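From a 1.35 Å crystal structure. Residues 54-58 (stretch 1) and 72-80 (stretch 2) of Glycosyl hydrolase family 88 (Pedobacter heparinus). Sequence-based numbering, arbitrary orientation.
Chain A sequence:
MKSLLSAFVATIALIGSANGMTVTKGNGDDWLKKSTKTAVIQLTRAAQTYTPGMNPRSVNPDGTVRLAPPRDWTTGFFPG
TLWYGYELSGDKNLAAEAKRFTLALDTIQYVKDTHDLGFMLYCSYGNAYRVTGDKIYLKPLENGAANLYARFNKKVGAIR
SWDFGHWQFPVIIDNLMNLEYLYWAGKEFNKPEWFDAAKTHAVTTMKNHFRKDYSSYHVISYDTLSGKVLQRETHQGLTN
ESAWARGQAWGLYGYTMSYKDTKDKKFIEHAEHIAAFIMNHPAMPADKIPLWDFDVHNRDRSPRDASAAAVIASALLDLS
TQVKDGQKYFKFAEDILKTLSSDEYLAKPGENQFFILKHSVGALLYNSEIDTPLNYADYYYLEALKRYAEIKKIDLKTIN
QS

Stretch 1, residues 54-58: MNPRS
Stretch 2 72-80: DWTTGFFPG

A short strand can be fixed to a turn and the helical residues beyond it by side chains alone, and residues 54-58 and 72-80 of this family 88 glycosyl hydrolase illustrate how. No backbone hydrogen bond links the two stretches; the side chains of N55 and R57, in the strand N55 to S58, make the polar links.

The strongest is a salt bridge. R57 (phi/psi -112/-55) points toward stretch 2 and is almost fully extended, with chi1 175°, chi2 172° and chi3 162° (all t) and chi4 157°. This reach brings R57 NH1 to 2.9 Å from D72 OD2, with a weak second hydrogen bond from R57 NH1 to D72 OD1 at 3.2 Å. The carboxylate meets the guanidinium at its edge, near the plane, where the N-H groups lie. R57 NE and NH2 are hydrogen-bonded elsewhere in the structure.

D72 (phi/psi -78/134; chi1 -177°, t; chi2 -68°) also organizes its own stretch. Its OD1 accepts from T74 N at 2.8 Å and from T74 OG1 at 2.7 Å, while D72 O accepts from T75 N at 2.9 Å, closing a type I turn from D72 to T75. One aspartate thus braces the turn and receives the arginine.

The second polar link comes from N55 (phi/psi -79/147; chi1 -64°, m; chi2 -65°). Its ND2 donates to T75 OG1 at 2.9 Å; T75 has chi1 -163° (t). In register, N55 CA lies 5.9 Å from T75 CA, and R57 CA 6.9 Å from T74 CA, so the strand advances as the turn runs back toward D72.

Packing adds to these polar links. T74 (chi1 75°, p) places CG2 over one face of the R57 guanidinium, and its OG1 lies 3.4 Å from R57 CD; a small, branched residue with a hydroxyl serves both the turn and the arginine. The W73 side chain (chi1 80°, p; chi2 -88°) brings NE1 to 3.9 Å from R57 NH1.

Farther along, in the helix, F78 (phi/psi -59/-50; chi1 -179°, t; chi2 66°) points toward the strand. P56 (phi/psi -67/132, C-gamma endo) offers its ring C-H groups to the phenyl face: P56 CG is 3.8 Å from the F78 ring centroid in a CH-pi contact, and P56 CD is 3.7 Å from F78 CD2. N55 OD1 meets the relatively positive ring edge, 3.7 Å from F78 CD2, so both ends of the amide are used. N55, P56, R57, T74, T75 and F78 are buried. Altogether the contact covers 379 Å², both sides summed, with R57 and N55 covered most.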

# COMPACT_ATOMS: atom_id res chain seq x y z
N MET A 54 11.19 -15.95 3.40
CA MET A 54 10.40 -16.50 2.30
C MET A 54 8.94 -16.24 2.63
O MET A 54 8.19 -17.12 3.03
CB MET A 54 10.68 -18.00 2.15
CG MET A 54 12.07 -18.31 1.61
SD MET A 54 12.33 -17.69 -0.06
CE MET A 54 11.62 -19.00 -1.05
N ASN A 55 8.53 -14.99 2.47
CA ASN A 55 7.25 -14.54 2.98
C ASN A 55 6.08 -14.96 2.11
O ASN A 55 6.20 -15.04 0.89
CB ASN A 55 7.29 -13.03 3.14
CG ASN A 55 8.29 -12.62 4.17
OD1 ASN A 55 8.14 -12.95 5.35
ND2 ASN A 55 9.37 -11.99 3.75
N PRO A 56 4.92 -15.24 2.73
CA PRO A 56 3.76 -15.60 1.91
C PRO A 56 3.29 -14.41 1.08
O PRO A 56 3.15 -13.31 1.61
CB PRO A 56 2.72 -15.99 2.96
CG PRO A 56 3.08 -15.20 4.16
CD PRO A 56 4.59 -15.15 4.17
N ARG A 57 3.07 -14.64 -0.22
CA ARG A 57 2.64 -13.58 -1.12
C ARG A 57 1.21 -13.75 -1.65
O ARG A 57 0.41 -12.84 -1.55
CB ARG A 57 3.61 -13.46 -2.30
CG ARG A 57 3.15 -12.46 -3.36
CD ARG A 57 4.22 -12.21 -4.43
NE ARG A 57 3.63 -11.61 -5.62
CZ ARG A 57 4.27 -10.88 -6.53
NH1 ARG A 57 5.56 -10.55 -6.35
NH2 ARG A 57 3.60 -10.44 -7.60
N SER A 58 0.92 -14.90 -2.26
CA SER A 58 -0.39 -15.11 -2.87
C SER A 58 -0.62 -16.61 -2.99
O SER A 58 0.24 -17.42 -2.62
CB SER A 58 -0.49 -14.43 -4.24
OG SER A 58 0.50 -14.91 -5.13
N ASP A 72 11.86 -9.75 -3.69
CA ASP A 72 10.48 -9.57 -4.17
C ASP A 72 9.88 -8.29 -3.60
O ASP A 72 9.95 -8.06 -2.39
CB ASP A 72 9.68 -10.81 -3.75
CG ASP A 72 8.25 -10.81 -4.24
OD1 ASP A 72 7.45 -9.99 -3.77
OD2 ASP A 72 7.89 -11.72 -5.01
N TRP A 73 9.23 -7.49 -4.44
CA TRP A 73 8.73 -6.19 -3.98
C TRP A 73 7.69 -6.27 -2.86
O TRP A 73 7.45 -5.28 -2.15
CB TRP A 73 8.17 -5.38 -5.14
CG TRP A 73 6.76 -5.76 -5.59
CD1 TRP A 73 6.42 -6.70 -6.51
CD2 TRP A 73 5.54 -5.14 -5.16
NE1 TRP A 73 5.04 -6.71 -6.69
CE2 TRP A 73 4.48 -5.76 -5.88
CE3 TRP A 73 5.23 -4.12 -4.25
CZ2 TRP A 73 3.14 -5.40 -5.70
CZ3 TRP A 73 3.90 -3.76 -4.07
CH2 TRP A 73 2.86 -4.40 -4.79
N THR A 74 7.05 -7.43 -2.71
CA THR A 74 6.02 -7.59 -1.70
C THR A 74 6.56 -8.19 -0.41
O THR A 74 5.80 -8.41 0.50
CB THR A 74 4.86 -8.53 -2.17
OG1 THR A 74 5.31 -9.89 -2.14
CG2 THR A 74 4.36 -8.16 -3.58
N THR A 75 7.88 -8.42 -0.32
CA THR A 75 8.39 -9.24 0.76
C THR A 75 8.22 -8.61 2.16
O THR A 75 8.15 -9.31 3.17
CB THR A 75 9.85 -9.63 0.48
OG1 THR A 75 10.22 -10.73 1.31
CG2 THR A 75 10.80 -8.45 0.73
N GLY A 76 8.18 -7.28 2.22
CA GLY A 76 8.03 -6.59 3.49
C GLY A 76 6.63 -6.58 4.07
O GLY A 76 6.47 -6.26 5.25
N PHE A 77 5.60 -6.90 3.27
CA PHE A 77 4.23 -6.77 3.75
C PHE A 77 3.88 -7.72 4.89
O PHE A 77 3.27 -7.30 5.86
CB PHE A 77 3.22 -6.91 2.62
CG PHE A 77 3.26 -5.75 1.66
CD1 PHE A 77 2.89 -4.46 2.08
CD2 PHE A 77 3.66 -5.94 0.34
CE1 PHE A 77 2.88 -3.38 1.20
CE2 PHE A 77 3.68 -4.86 -0.56
CZ PHE A 77 3.30 -3.57 -0.12
N PHE A 78 4.24 -9.00 4.79
CA PHE A 78 3.89 -9.96 5.85
C PHE A 78 4.47 -9.57 7.23
O PHE A 78 3.70 -9.50 8.19
CB PHE A 78 4.27 -11.38 5.46
CG PHE A 78 3.91 -12.39 6.49
CD1 PHE A 78 2.57 -12.66 6.80
CD2 PHE A 78 4.90 -13.08 7.17
CE1 PHE A 78 2.24 -13.60 7.75
CE2 PHE A 78 4.59 -14.03 8.13
CZ PHE A 78 3.25 -14.30 8.43
N PRO A 79 5.78 -9.25 7.33
CA PRO A 79 6.22 -8.79 8.66
C PRO A 79 5.48 -7.52 9.10
O PRO A 79 5.16 -7.38 10.28
CB PRO A 79 7.73 -8.57 8.50
CG PRO A 79 8.02 -8.68 7.04
CD PRO A 79 6.90 -9.46 6.40
N GLY A 80 5.18 -6.61 8.18
CA GLY A 80 4.40 -5.44 8.53
C GLY A 80 3.03 -5.79 9.08
O GLY A 80 2.56 -5.19 10.05